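Local structure of ArCE4A (5LFZ) at residues 49-54 with 195-200; 43-48 with 182-187; 140-145 with 163-168; 61-66 with 104-109. The protein probably removes acetyl groups from N-acetylated carbohydrate polymers, as a metal-dependent deacetylase of carbohydrate esterase family 4. One frame throughout, in Å; residues are numbered along the deposited sequence.

Interaction 1: residues 49-54 with 195-200; sequences QHTPAT and YTLVTV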
loop_
_atom_site.group_PDB
_atom_site.type_symbol
_atom_site.label_atom_id
_atom_site.label_comp_id
_atom_site.label_asym_id
_atom_site.label_seq_id
_atom_site.Cartn_x
_atom_site.Cartn_y
_atom_site.Cartn_z
ATOM N N GLN A 49 -0.284 -17.739 -4.044
ATOM C CA GLN A 49 -0.971 -18.037 -2.796
ATOM C C GLN A 49 -2.302 -17.303 -2.677
ATOM O O GLN A 49 -2.801 -17.099 -1.571
ATOM C CB GLN A 49 -0.074 -17.709 -1.607
ATOM C CG GLN A 49 1.237 -18.472 -1.635
ATOM C CD GLN A 49 1.991 -18.388 -0.331
ATOM O OE1 GLN A 49 1.410 -18.518 0.747
ATOM N NE2 GLN A 49 3.295 -18.171 -0.419
ATOM N N HIS A 50 -2.867 -16.926 -3.826
ATOM C CA HIS A 50 -4.208 -16.345 -3.911
ATOM C C HIS A 50 -4.400 -15.220 -2.897
ATOM O O HIS A 50 -5.375 -15.192 -2.147
ATOM C CB HIS A 50 -5.267 -17.436 -3.710
ATOM C CG HIS A 50 -6.671 -16.973 -3.956
ATOM N ND1 HIS A 50 -7.684 -17.150 -3.038
ATOM C CD2 HIS A 50 -7.230 -16.335 -5.012
ATOM C CE1 HIS A 50 -8.806 -16.645 -3.518
ATOM N NE2 HIS A 50 -8.557 -16.144 -4.715
ATOM N N THR A 51 -3.451 -14.294 -2.872
ATOM C CA THR A 51 -3.454 -13.247 -1.868
ATOM C C THR A 51 -3.446 -11.871 -2.508
ATOM O O THR A 51 -2.613 -11.595 -3.374
ATOM C CB THR A 51 -2.239 -13.373 -0.932
ATOM O OG1 THR A 51 -2.344 -14.584 -0.172
ATOM C CG2 THR A 51 -2.168 -12.188 0.008
ATOM N N PRO A 52 -4.382 -11.002 -2.090
ATOM C CA PRO A 52 -4.414 -9.621 -2.564
ATOM C C PRO A 52 -3.548 -8.720 -1.707
ATOM O O PRO A 52 -3.290 -9.026 -0.543
ATOM C CB PRO A 52 -5.883 -9.244 -2.424
ATOM C CG PRO A 52 -6.312 -9.992 -1.191
ATOM C CD PRO A 52 -5.503 -11.288 -1.173
ATOM N N ALA A 53 -3.096 -7.619 -2.286
ATOM C CA ALA A 53 -2.322 -6.638 -1.548
ATOM C C ALA A 53 -2.678 -5.249 -2.048
ATOM O O ALA A 53 -3.394 -5.106 -3.041
ATOM C CB ALA A 53 -0.824 -6.906 -1.695
ATOM N N THR A 54 -2.194 -4.232 -1.346
ATOM C CA THR A 54 -2.429 -2.846 -1.733
ATOM C C THR A 54 -1.087 -2.204 -2.047
ATOM O O THR A 54 -0.154 -2.272 -1.244
ATOM C CB THR A 54 -3.151 -2.078 -0.622
ATOM O OG1 THR A 54 -4.341 -2.792 -0.268
ATOM C CG2 THR A 54 -3.518 -0.657 -1.073
ATOM N N TYR A 195 -4.922 -15.403 10.077
ATOM C CA TYR A 195 -5.353 -14.168 9.429
ATOM C C TYR A 195 -5.869 -14.376 8.017
ATOM O O TYR A 195 -5.457 -15.300 7.311
ATOM C CB TYR A 195 -4.204 -13.159 9.395
ATOM C CG TYR A 195 -3.747 -12.750 10.768
ATOM C CD1 TYR A 195 -4.547 -11.958 11.576
ATOM C CD2 TYR A 195 -2.523 -13.165 11.263
ATOM C CE1 TYR A 195 -4.135 -11.584 12.844
ATOM C CE2 TYR A 195 -2.102 -12.800 12.525
ATOM C CZ TYR A 195 -2.910 -12.013 13.313
ATOM O OH TYR A 195 -2.487 -11.657 14.574
ATOM N N THR A 196 -6.781 -13.495 7.620
ATOM C CA THR A 196 -7.264 -13.414 6.253
ATOM C C THR A 196 -6.680 -12.146 5.651
ATOM O O THR A 196 -6.740 -11.087 6.265
ATOM C CB THR A 196 -8.796 -13.394 6.193
ATOM O OG1 THR A 196 -9.304 -14.654 6.655
ATOM C CG2 THR A 196 -9.292 -13.136 4.768
ATOM N N LEU A 197 -6.080 -12.266 4.472
ATOM C CA LEU A 197 -5.356 -11.147 3.880
ATOM C C LEU A 197 -6.280 -10.423 2.914
ATOM O O LEU A 197 -6.892 -11.045 2.045
ATOM C CB LEU A 197 -4.090 -11.638 3.183
ATOM C CG LEU A 197 -3.212 -12.528 4.078
ATOM C CD1 LEU A 197 -1.971 -13.016 3.360
ATOM C CD2 LEU A 197 -2.813 -11.789 5.327
ATOM N N VAL A 198 -6.393 -9.108 3.081
ATOM C CA VAL A 198 -7.377 -8.320 2.337
ATOM C C VAL A 198 -6.772 -7.033 1.790
ATOM O O VAL A 198 -5.692 -6.628 2.201
ATOM C CB VAL A 198 -8.593 -7.940 3.218
ATOM C CG1 VAL A 198 -9.321 -9.179 3.723
ATOM C CG2 VAL A 198 -8.161 -7.040 4.378
ATOM N N THR A 199 -7.480 -6.384 0.869
ATOM C CA THR A 199 -7.068 -5.060 0.415
ATOM C C THR A 199 -7.466 -4.035 1.468
ATOM O O THR A 199 -8.259 -4.336 2.356
ATOM C CB THR A 199 -7.708 -4.678 -0.927
ATOM O OG1 THR A 199 -9.132 -4.645 -0.778
ATOM C CG2 THR A 199 -7.326 -5.682 -2.009
ATOM N N VAL A 200 -6.915 -2.831 1.372
ATOM C CA VAL A 200 -7.240 -1.772 2.316
ATOM C C VAL A 200 -8.733 -1.449 2.262
ATOM O O VAL A 200 -9.375 -1.225 3.295
ATOM C CB VAL A 200 -6.391 -0.508 2.035
ATOM C CG1 VAL A 200 -6.935 0.693 2.775
ATOM C CG2 VAL A 200 -4.933 -0.760 2.418
HETATM O O HOH W 1 -3.305 -8.188 2.103
HETATM O O HOH W 2 -3.777 -4.826 1.367
#
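Thr51, Pro52 and Thr54 face Leu197, Thr199 and Val200 inside the NodB-type distorted (β/α) barrel, where residues 51-54 and 197-200 run nearly the same way, 20° apart. Both pair with strand 26-32, through Thr54 and Thr196, but no direct backbone-to-backbone bond links them to each other. Side chains and two waters join them instead. Thr51 holds CG2 anti to its backbone N and presses it on Leu197 CD1 at 3.5 Å, a tight fit for two methyls. Its hydroxyl turns back within its own segment and gives OG1-H to Gln49 O at 2.9 Å, coming from well above that carbonyl's plane. Pro52 lays its ring against the opposing backbone, with CG 3.5 Å from Leu197 O, while CB of the same ring meets the methyl CG2 of Thr199. Val187 and His191 of helix 177-192 pack on Thr51 as well. Water 1 lies within bonding distance of Pro52 O and Val198 O, and water 2 of Val198 O and the Thr54 hydroxyl, so both bridges reach the same carbonyl. Thr199 is at the N-cap position of the short helix 200-203, and Val200 is that helix's first residue. Thr54 OG1, turned beside its own backbone N (chi1 -54°), receives the amide N-H of Val200 at an N-to-OG1 distance of 3.1 Å and an N-H...O angle of 153°, with Val200 CG2 against the same oxygen.

Interaction 2: residues 43-48 with 182-187; sequences LDELSE and AVPQLV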
loop_
_atom_site.group_PDB
_atom_site.type_symbol
_atom_site.label_atom_id
_atom_site.label_comp_id
_atom_site.label_asym_id
_atom_site.label_seq_id
_atom_site.Cartn_x
_atom_site.Cartn_y
_atom_site.Cartn_z
ATOM N N LEU A 43 4.014 -9.870 -7.642
ATOM C CA LEU A 43 2.660 -10.202 -8.054
ATOM C C LEU A 43 2.532 -11.693 -8.355
ATOM O O LEU A 43 1.492 -12.300 -8.089
ATOM C CB LEU A 43 2.261 -9.382 -9.276
ATOM C CG LEU A 43 1.997 -7.895 -9.046
ATOM C CD1 LEU A 43 1.920 -7.178 -10.373
ATOM C CD2 LEU A 43 0.700 -7.703 -8.274
ATOM N N ASP A 44 3.589 -12.273 -8.915
ATOM C CA ASP A 44 3.612 -13.703 -9.183
ATOM C C ASP A 44 3.465 -14.484 -7.881
ATOM O O ASP A 44 2.669 -15.419 -7.799
ATOM C CB ASP A 44 4.907 -14.109 -9.894
ATOM C CG ASP A 44 4.951 -13.660 -11.343
ATOM O OD1 ASP A 44 3.899 -13.270 -11.897
ATOM O OD2 ASP A 44 6.047 -13.699 -11.936
ATOM N N GLU A 45 4.228 -14.096 -6.863
ATOM C CA GLU A 45 4.189 -14.791 -5.579
ATOM C C GLU A 45 2.829 -14.639 -4.904
ATOM O O GLU A 45 2.289 -15.602 -4.357
ATOM C CB GLU A 45 5.293 -14.282 -4.648
ATOM C CG GLU A 45 6.715 -14.532 -5.143
ATOM C CD GLU A 45 7.043 -16.008 -5.303
ATOM O OE1 GLU A 45 6.418 -16.845 -4.613
ATOM O OE2 GLU A 45 7.932 -16.332 -6.119
ATOM N N LEU A 46 2.279 -13.430 -4.944
ATOM C CA LEU A 46 0.963 -13.177 -4.374
ATOM C C LEU A 46 -0.100 -14.020 -5.071
ATOM O O LEU A 46 -0.982 -14.581 -4.420
ATOM C CB LEU A 46 0.619 -11.691 -4.462
ATOM C CG LEU A 46 1.414 -10.824 -3.484
ATOM C CD1 LEU A 46 1.206 -9.347 -3.811
ATOM C CD2 LEU A 46 0.998 -11.126 -2.049
ATOM N N SER A 47 0.009 -14.118 -6.392
ATOM C CA SER A 47 -0.892 -14.944 -7.183
ATOM C C SER A 47 -0.812 -16.412 -6.774
ATOM O O SER A 47 -1.836 -17.081 -6.637
ATOM C CB SER A 47 -0.575 -14.800 -8.671
ATOM O OG SER A 47 -1.375 -15.671 -9.451
ATOM N N GLU A 48 0.405 -16.906 -6.571
ATOM C CA GLU A 48 0.613 -18.312 -6.237
ATOM C C GLU A 48 -0.083 -18.702 -4.936
ATOM O O GLU A 48 -0.453 -19.860 -4.748
ATOM C CB GLU A 48 2.110 -18.624 -6.157
ATOM C CG GLU A 48 2.762 -18.786 -7.525
ATOM C CD GLU A 48 4.272 -18.906 -7.456
ATOM O OE1 GLU A 48 4.959 -18.236 -8.257
ATOM O OE2 GLU A 48 4.773 -19.674 -6.606
ATOM N N ALA A 182 10.535 -12.346 0.831
ATOM C CA ALA A 182 9.767 -12.397 2.071
ATOM C C ALA A 182 8.348 -12.899 1.860
ATOM O O ALA A 182 7.807 -13.616 2.698
ATOM C CB ALA A 182 9.726 -11.027 2.728
ATOM N N VAL A 183 7.730 -12.508 0.753
ATOM C CA VAL A 183 6.291 -12.711 0.607
ATOM C C VAL A 183 5.800 -14.160 0.701
ATOM O O VAL A 183 4.817 -14.405 1.402
ATOM C CB VAL A 183 5.793 -12.080 -0.703
ATOM C CG1 VAL A 183 4.530 -12.774 -1.203
ATOM C CG2 VAL A 183 5.523 -10.626 -0.442
ATOM N N PRO A 184 6.470 -15.122 0.030
ATOM C CA PRO A 184 5.969 -16.495 0.150
ATOM C C PRO A 184 5.872 -16.949 1.601
ATOM O O PRO A 184 4.857 -17.513 2.005
ATOM C CB PRO A 184 7.012 -17.318 -0.610
ATOM C CG PRO A 184 7.580 -16.366 -1.588
ATOM C CD PRO A 184 7.636 -15.057 -0.870
ATOM N N GLN A 185 6.911 -16.676 2.379
ATOM C CA GLN A 185 6.918 -17.054 3.783
ATOM C C GLN A 185 5.955 -16.207 4.621
ATOM O O GLN A 185 5.282 -16.720 5.521
ATOM C CB GLN A 185 8.337 -16.948 4.346
ATOM C CG GLN A 185 8.454 -17.392 5.785
ATOM C CD GLN A 185 9.868 -17.276 6.327
ATOM O OE1 GLN A 185 10.142 -17.676 7.458
ATOM N NE2 GLN A 185 10.773 -16.724 5.521
ATOM N N LEU A 186 5.897 -14.911 4.332
ATOM C CA LEU A 186 5.056 -14.003 5.107
ATOM C C LEU A 186 3.578 -14.385 4.986
ATOM O O LEU A 186 2.853 -14.437 5.983
ATOM C CB LEU A 186 5.273 -12.555 4.662
ATOM C CG LEU A 186 4.375 -11.560 5.401
ATOM C CD1 LEU A 186 4.538 -11.729 6.903
ATOM C CD2 LEU A 186 4.670 -10.132 4.988
ATOM N N VAL A 187 3.140 -14.666 3.764
ATOM C CA VAL A 187 1.759 -15.073 3.533
ATOM C C VAL A 187 1.454 -16.392 4.245
ATOM O O VAL A 187 0.436 -16.516 4.929
ATOM C CB VAL A 187 1.465 -15.212 2.035
ATOM C CG1 VAL A 187 0.072 -15.778 1.811
ATOM C CG2 VAL A 187 1.609 -13.866 1.353
#
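Glu45 and Pro184 mark the closest backbone approach, CA to CA 6.2 Å, of two helices that run in the same direction, their axes 9.3 Å apart and crossing at -25°. Glu45 works at two levels. Its CB sits 3.8 Å from Val183 CG1, whereas the rest of the chain bends at chi2 (-62°) and carries the carboxylate over to the proline ring, where OE1 comes within 3.3 Å of Pro184 CG. An alanine in place of Glu45 removes everything beyond CB and would probably leave the ring of Pro184 uncovered on the side of helix 39-48. Deeper in, Leu46 points CD2 across the gap to Val183 CG1 at 4.0 Å, the two side chains crossing at about a right angle, and the same methyl reaches Val187 CG2 more loosely at 4.4 Å. These are neighbouring helices of the outer layer of the (β/α) barrel: Val183 also packs on Phe31 and Val187 on Leu29, both in strand 26-32, and Leu46 rests on Ala53 at the approach to the next strand. Val183 holds CG1 anti to its backbone N, which turns that methyl to both Glu45 and Leu46. Pro184, lacking an N-H, kinks helix 177-192 where its nitrogen makes no bond to the preceding turn. Its carbonyl O takes hydrogen bonds from Gln49 NE2, just past the end of the partner helix, and from Ser188 OG.

Interaction 3: residues 140-145 with 163-168; sequences LWDVDT and EAKPGS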
loop_
_atom_site.group_PDB
_atom_site.type_symbol
_atom_site.label_atom_id
_atom_site.label_comp_id
_atom_site.label_asym_id
_atom_site.label_seq_id
_atom_site.Cartn_x
_atom_site.Cartn_y
_atom_site.Cartn_z
ATOM N N LEU A 140 -2.123 5.161 6.734
ATOM C CA LEU A 140 -0.804 4.907 7.304
ATOM C C LEU A 140 -0.670 3.418 7.579
ATOM O O LEU A 140 -1.017 2.600 6.727
ATOM C CB LEU A 140 -0.582 5.732 8.574
ATOM C CG LEU A 140 -0.375 7.246 8.399
ATOM C CD1 LEU A 140 0.629 7.546 7.296
ATOM C CD2 LEU A 140 -1.676 7.959 8.126
ATOM N N TRP A 141 -0.179 3.068 8.766
ATOM C CA TRP A 141 0.124 1.678 9.106
ATOM C C TRP A 141 0.322 1.518 10.610
ATOM O O TRP A 141 0.605 2.488 11.311
ATOM C CB TRP A 141 1.390 1.209 8.376
ATOM C CG TRP A 141 2.601 2.029 8.741
ATOM C CD1 TRP A 141 3.475 1.799 9.777
ATOM C CD2 TRP A 141 3.062 3.211 8.085
ATOM N NE1 TRP A 141 4.445 2.771 9.800
ATOM C CE2 TRP A 141 4.215 3.651 8.771
ATOM C CE3 TRP A 141 2.612 3.944 6.979
ATOM C CZ2 TRP A 141 4.929 4.783 8.381
ATOM C CZ3 TRP A 141 3.319 5.069 6.597
ATOM C CH2 TRP A 141 4.464 5.480 7.294
ATOM N N ASP A 142 0.203 0.294 11.111
ATOM C CA ASP A 142 0.505 0.066 12.518
ATOM C C ASP A 142 1.687 -0.886 12.671
ATOM O O ASP A 142 2.260 -0.993 13.750
ATOM C CB ASP A 142 -0.727 -0.456 13.268
ATOM C CG ASP A 142 -1.161 -1.826 12.805
ATOM O OD1 ASP A 142 -1.016 -2.123 11.605
ATOM O OD2 ASP A 142 -1.657 -2.609 13.645
ATOM N N VAL A 143 2.053 -1.564 11.586
ATOM C CA VAL A 143 3.218 -2.444 11.596
ATOM C C VAL A 143 4.227 -2.018 10.541
ATOM O O VAL A 143 3.978 -2.155 9.346
ATOM C CB VAL A 143 2.839 -3.915 11.341
ATOM C CG1 VAL A 143 4.092 -4.790 11.356
ATOM C CG2 VAL A 143 1.826 -4.393 12.368
ATOM N N ASP A 144 5.359 -1.494 10.995
ATOM C CA ASP A 144 6.458 -1.135 10.108
ATOM C C ASP A 144 7.483 -2.269 10.093
ATOM O O ASP A 144 8.176 -2.495 11.087
ATOM C CB ASP A 144 7.108 0.173 10.568
ATOM C CG ASP A 144 8.205 0.657 9.633
ATOM O OD1 ASP A 144 8.559 -0.054 8.671
ATOM O OD2 ASP A 144 8.731 1.761 9.877
ATOM N N THR A 145 7.602 -2.976 8.972
ATOM C CA THR A 145 8.548 -4.093 8.907
ATOM C C THR A 145 10.000 -3.634 8.892
ATOM O O THR A 145 10.920 -4.453 9.022
ATOM C CB THR A 145 8.319 -4.963 7.666
ATOM O OG1 THR A 145 8.521 -4.172 6.487
ATOM C CG2 THR A 145 6.923 -5.544 7.676
ATOM N N GLU A 163 4.074 -8.706 15.100
ATOM C CA GLU A 163 3.440 -7.448 15.496
ATOM C C GLU A 163 2.029 -7.289 14.935
ATOM O O GLU A 163 1.264 -6.454 15.416
ATOM C CB GLU A 163 4.293 -6.254 15.066
ATOM C CG GLU A 163 5.579 -6.087 15.855
ATOM C CD GLU A 163 6.297 -4.791 15.526
ATOM O OE1 GLU A 163 5.673 -3.913 14.896
ATOM O OE2 GLU A 163 7.482 -4.648 15.902
ATOM N N ALA A 164 1.690 -8.081 13.921
ATOM C CA ALA A 164 0.359 -8.007 13.326
ATOM C C ALA A 164 -0.695 -8.426 14.334
ATOM O O ALA A 164 -0.463 -9.292 15.177
ATOM C CB ALA A 164 0.266 -8.878 12.079
ATOM N N LYS A 165 -1.853 -7.786 14.233
ATOM C CA LYS A 165 -3.009 -8.108 15.050
ATOM C C LYS A 165 -4.235 -7.954 14.152
ATOM O O LYS A 165 -4.116 -7.452 13.035
ATOM C CB LYS A 165 -3.067 -7.197 16.279
ATOM C CG LYS A 165 -3.447 -5.759 15.989
ATOM C CD LYS A 165 -3.068 -4.852 17.152
ATOM C CE LYS A 165 -4.108 -3.761 17.373
ATOM N NZ LYS A 165 -5.442 -4.325 17.742
ATOM N N PRO A 166 -5.411 -8.414 14.610
ATOM C CA PRO A 166 -6.596 -8.204 13.773
ATOM C C PRO A 166 -6.803 -6.726 13.448
ATOM O O PRO A 166 -6.782 -5.893 14.357
ATOM C CB PRO A 166 -7.735 -8.745 14.640
ATOM C CG PRO A 166 -7.083 -9.740 15.530
ATOM C CD PRO A 166 -5.712 -9.225 15.805
ATOM N N GLY A 167 -6.973 -6.409 12.166
ATOM C CA GLY A 167 -7.178 -5.037 11.738
ATOM C C GLY A 167 -5.904 -4.321 11.325
ATOM O O GLY A 167 -5.939 -3.155 10.937
ATOM N N SER A 168 -4.773 -5.019 11.399
ATOM C CA SER A 168 -3.479 -4.405 11.105
ATOM C C SER A 168 -3.225 -4.079 9.637
ATOM O O SER A 168 -3.746 -4.726 8.726
ATOM C CB SER A 168 -2.344 -5.304 11.603
ATOM O OG SER A 168 -2.123 -5.127 12.988
HETATM O O HOH W 3 5.795 -1.273 13.815
#
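Glu163, the last residue of its helix, lies beside Val143. Its CB is 4.0 Å from Val143 CG1, and its carbonyl O is 3.7 Å from CG2, so both branches of the valine are in use. Beyond CG the glutamate chain runs extended, and OE1 accepts a hydrogen bond at 2.9 Å from water 3, which in turn accepts the N-H of Asp144. Ala164 leaves the helical course, its backbone N packing 4.0 Å from Val143 CG2. Lys165 CG comes 4.3 Å from Asp142 OD2, while the ammonium group stays too distant for a salt bridge. Lys165 opens a type II turn through Pro166 and Gly167 to Ser168. Gly167 has a positive phi of 94°, and a side chain there would jam against the carbonyl of Pro166. Ser168 closes the turn as the polar centre of the contact. Its OG receives the N-H of Lys165 and donates to Asp142 OD2 at 2.6 Å, on the syn lone pair of that oxygen. Asp142 CG stands between its backbone N and carbonyl carbon (chi1 66°), which brings the carboxylate to the serine. OD1 takes the N-H of Ile169, so the carboxylate is gripped from two consecutive residues. An alanine in place of Asp142 would probably leave the Ser168 hydroxyl proton and the Ile169 amide without these acceptors, with the Lys165 N-H left to hold OG. The contact ends a β-α-β crossover: the chain passes through helices 147-150 and 153-163 from strand 143-144 to its parallel neighbour 168-173, whose first residues pair with Asp142 and Val143.

Interaction 4: residues 61-66 with 104-109; sequences NVKKYP and TDEAIE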
loop_
_atom_site.group_PDB
_atom_site.type_symbol
_atom_site.label_atom_id
_atom_site.label_comp_id
_atom_site.label_asym_id
_atom_site.label_seq_id
_atom_site.Cartn_x
_atom_site.Cartn_y
_atom_site.Cartn_z
ATOM N N ASN A 61 7.012 6.534 -11.180
ATOM C CA ASN A 61 7.323 5.151 -11.535
ATOM C C ASN A 61 6.231 4.535 -12.391
ATOM O O ASN A 61 6.480 3.615 -13.171
ATOM C CB ASN A 61 7.516 4.290 -10.281
ATOM C CG ASN A 61 8.824 4.566 -9.563
ATOM O OD1 ASN A 61 9.727 5.214 -10.099
ATOM N ND2 ASN A 61 8.940 4.053 -8.340
ATOM N N VAL A 62 5.016 5.052 -12.235
ATOM C CA VAL A 62 3.835 4.487 -12.879
ATOM C C VAL A 62 3.899 4.624 -14.396
ATOM O O VAL A 62 3.498 3.714 -15.127
ATOM C CB VAL A 62 2.557 5.152 -12.339
ATOM C CG1 VAL A 62 1.353 4.824 -13.216
ATOM C CG2 VAL A 62 2.316 4.737 -10.893
ATOM N N LYS A 63 4.418 5.760 -14.857
ATOM C CA LYS A 63 4.623 6.022 -16.281
ATOM C C LYS A 63 5.311 4.869 -17.002
ATOM O O LYS A 63 4.947 4.518 -18.125
ATOM C CB LYS A 63 5.456 7.292 -16.463
ATOM C CG LYS A 63 4.968 8.470 -15.652
ATOM C CD LYS A 63 4.082 9.364 -16.491
ATOM C CE LYS A 63 3.557 10.532 -15.681
ATOM N NZ LYS A 63 2.312 11.081 -16.275
ATOM N N LYS A 64 6.303 4.286 -16.337
ATOM C CA LYS A 64 7.129 3.232 -16.917
ATOM C C LYS A 64 6.481 1.853 -16.827
ATOM O O LYS A 64 6.918 0.917 -17.494
ATOM C CB LYS A 64 8.493 3.194 -16.225
ATOM C CG LYS A 64 9.268 4.499 -16.287
ATOM C CD LYS A 64 10.602 4.377 -15.570
ATOM C CE LYS A 64 10.401 4.125 -14.084
ATOM N NZ LYS A 64 11.691 4.127 -13.339
ATOM N N TYR A 65 5.443 1.726 -16.005
ATOM C CA TYR A 65 4.876 0.410 -15.714
ATOM C C TYR A 65 3.370 0.262 -15.925
ATOM O O TYR A 65 2.672 -0.207 -15.019
ATOM C CB TYR A 65 5.182 0.038 -14.267
ATOM C CG TYR A 65 6.601 -0.402 -14.031
ATOM C CD1 TYR A 65 7.593 0.520 -13.739
ATOM C CD2 TYR A 65 6.942 -1.743 -14.089
ATOM C CE1 TYR A 65 8.891 0.119 -13.520
ATOM C CE2 TYR A 65 8.231 -2.155 -13.870
ATOM C CZ TYR A 65 9.204 -1.223 -13.588
ATOM O OH TYR A 65 10.492 -1.642 -13.371
ATOM N N PRO A 66 2.860 0.625 -17.115
ATOM C CA PRO A 66 1.405 0.563 -17.303
ATOM C C PRO A 66 0.835 -0.857 -17.251
ATOM O O PRO A 66 -0.212 -1.068 -16.644
ATOM C CB PRO A 66 1.208 1.169 -18.695
ATOM C CG PRO A 66 2.504 0.913 -19.399
ATOM C CD PRO A 66 3.552 1.065 -18.340
ATOM N N THR A 104 -0.152 12.096 -10.026
ATOM C CA THR A 104 -0.145 10.667 -9.733
ATOM C C THR A 104 -1.423 10.031 -10.250
ATOM O O THR A 104 -1.394 8.951 -10.850
ATOM C CB THR A 104 0.009 10.396 -8.226
ATOM O OG1 THR A 104 1.187 11.055 -7.752
ATOM C CG2 THR A 104 0.122 8.889 -7.944
ATOM N N ASP A 105 -2.543 10.717 -10.036
ATOM C CA ASP A 105 -3.836 10.237 -10.517
ATOM C C ASP A 105 -3.834 10.080 -12.030
ATOM O O ASP A 105 -4.367 9.103 -12.556
ATOM C CB ASP A 105 -4.968 11.179 -10.100
ATOM C CG ASP A 105 -5.319 11.060 -8.628
ATOM O OD1 ASP A 105 -4.852 10.100 -7.986
ATOM O OD2 ASP A 105 -6.089 11.910 -8.123
ATOM N N GLU A 106 -3.243 11.042 -12.733
ATOM C CA GLU A 106 -3.228 10.982 -14.190
ATOM C C GLU A 106 -2.428 9.771 -14.644
ATOM O O GLU A 106 -2.822 9.063 -15.569
ATOM C CB GLU A 106 -2.639 12.252 -14.800
ATOM C CG GLU A 106 -2.562 12.195 -16.319
ATOM C CD GLU A 106 -1.491 13.103 -16.898
ATOM O OE1 GLU A 106 -0.515 13.427 -16.190
ATOM O OE2 GLU A 106 -1.633 13.499 -18.070
ATOM N N ALA A 107 -1.296 9.543 -13.985
ATOM C CA ALA A 107 -0.440 8.420 -14.333
ATOM C C ALA A 107 -1.170 7.090 -14.121
ATOM O O ALA A 107 -1.127 6.201 -14.976
ATOM C CB ALA A 107 0.848 8.466 -13.521
ATOM N N ILE A 108 -1.836 6.958 -12.978
ATOM C CA ILE A 108 -2.578 5.740 -12.666
ATOM C C ILE A 108 -3.748 5.551 -13.641
ATOM O O ILE A 108 -4.006 4.441 -14.120
ATOM C CB ILE A 108 -3.096 5.756 -11.207
ATOM C CG1 ILE A 108 -1.927 5.703 -10.217
ATOM C CG2 ILE A 108 -4.036 4.579 -10.949
ATOM C CD1 ILE A 108 -2.339 5.995 -8.779
ATOM N N GLU A 109 -4.445 6.635 -13.970
ATOM C CA GLU A 109 -5.569 6.513 -14.884
ATOM C C GLU A 109 -5.073 6.120 -16.273
ATOM O O GLU A 109 -5.649 5.243 -16.910
ATOM C CB GLU A 109 -6.378 7.812 -14.931
ATOM C CG GLU A 109 -7.843 7.607 -15.320
ATOM C CD GLU A 109 -8.011 7.290 -16.788
ATOM O OE1 GLU A 109 -7.149 7.718 -17.584
ATOM O OE2 GLU A 109 -9.000 6.615 -17.152
#
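Val62 and Ala107 make the apolar heart of this contact, each pointing its CB at the other segment. Val62 holds CG1 anti to its backbone N (chi1 167°), and that methyl does most of the touching: it lies 3.7 Å from Ala107 CB and 3.3 Å from Ala107 O, so it rests on the helix backbone as well as on the small side chain. Its second methyl, CG2, makes a looser contact with Ile108 CG1 at 4.4 Å. Both Val62 and Ile108 also pack on Val57 of strand 54-57, which places the pair against the sheet of the NodB-type barrel, where helix 94-112 covers the same strand. The charged contact lies further out. Lys63 bends at chi2 (-96°), and its far end reaches helix 94-112, CE coming within 4.0 Å of Ala107 CB. At its end NZ faces Glu106 OE1 across 3.7 Å, a long salt bridge. The backbone bonds here lie within each segment: a type I turn from Val62 to Tyr65, closed by Tyr65 N to Val62 O at 2.9 Å, leads out of the short helix 59-62, and Tyr65 then serves as the N-cap position of helix 66-74. With no hydrogen bond across the two segments, cohesion rests on shape: the alanine is small enough for Val62 to settle close to the helix backbone, while the exposed lysine-glutamate pair is likely to add only modest electrostatic attraction.

Interactions 1 and 2 adjoin: segment 49-54 follows directly on helix segment 43-48, Thr51 N probably bonds to Leu46 O, and Val187 packs against Gln49 and Thr51. Both are buried, yet interaction 2 is helix-on-helix packing without a hydrogen bond across, whereas interaction 1 mixes methyl contacts with water bridges and a helix-start amide. Interaction 3, partly exposed, reaches the same sheet through a carboxylate-hydroxyl bond and touches interaction 1 where Tyr195 OH probably bonds to Ala164 O. Interaction 4, its centre about 27 Å from that of interaction 3, is largely buried, with Lys63 and Glu106 exposed at its outer side; Val62 and Ile108 rest on strand 54-57, which segment 49-54 enters.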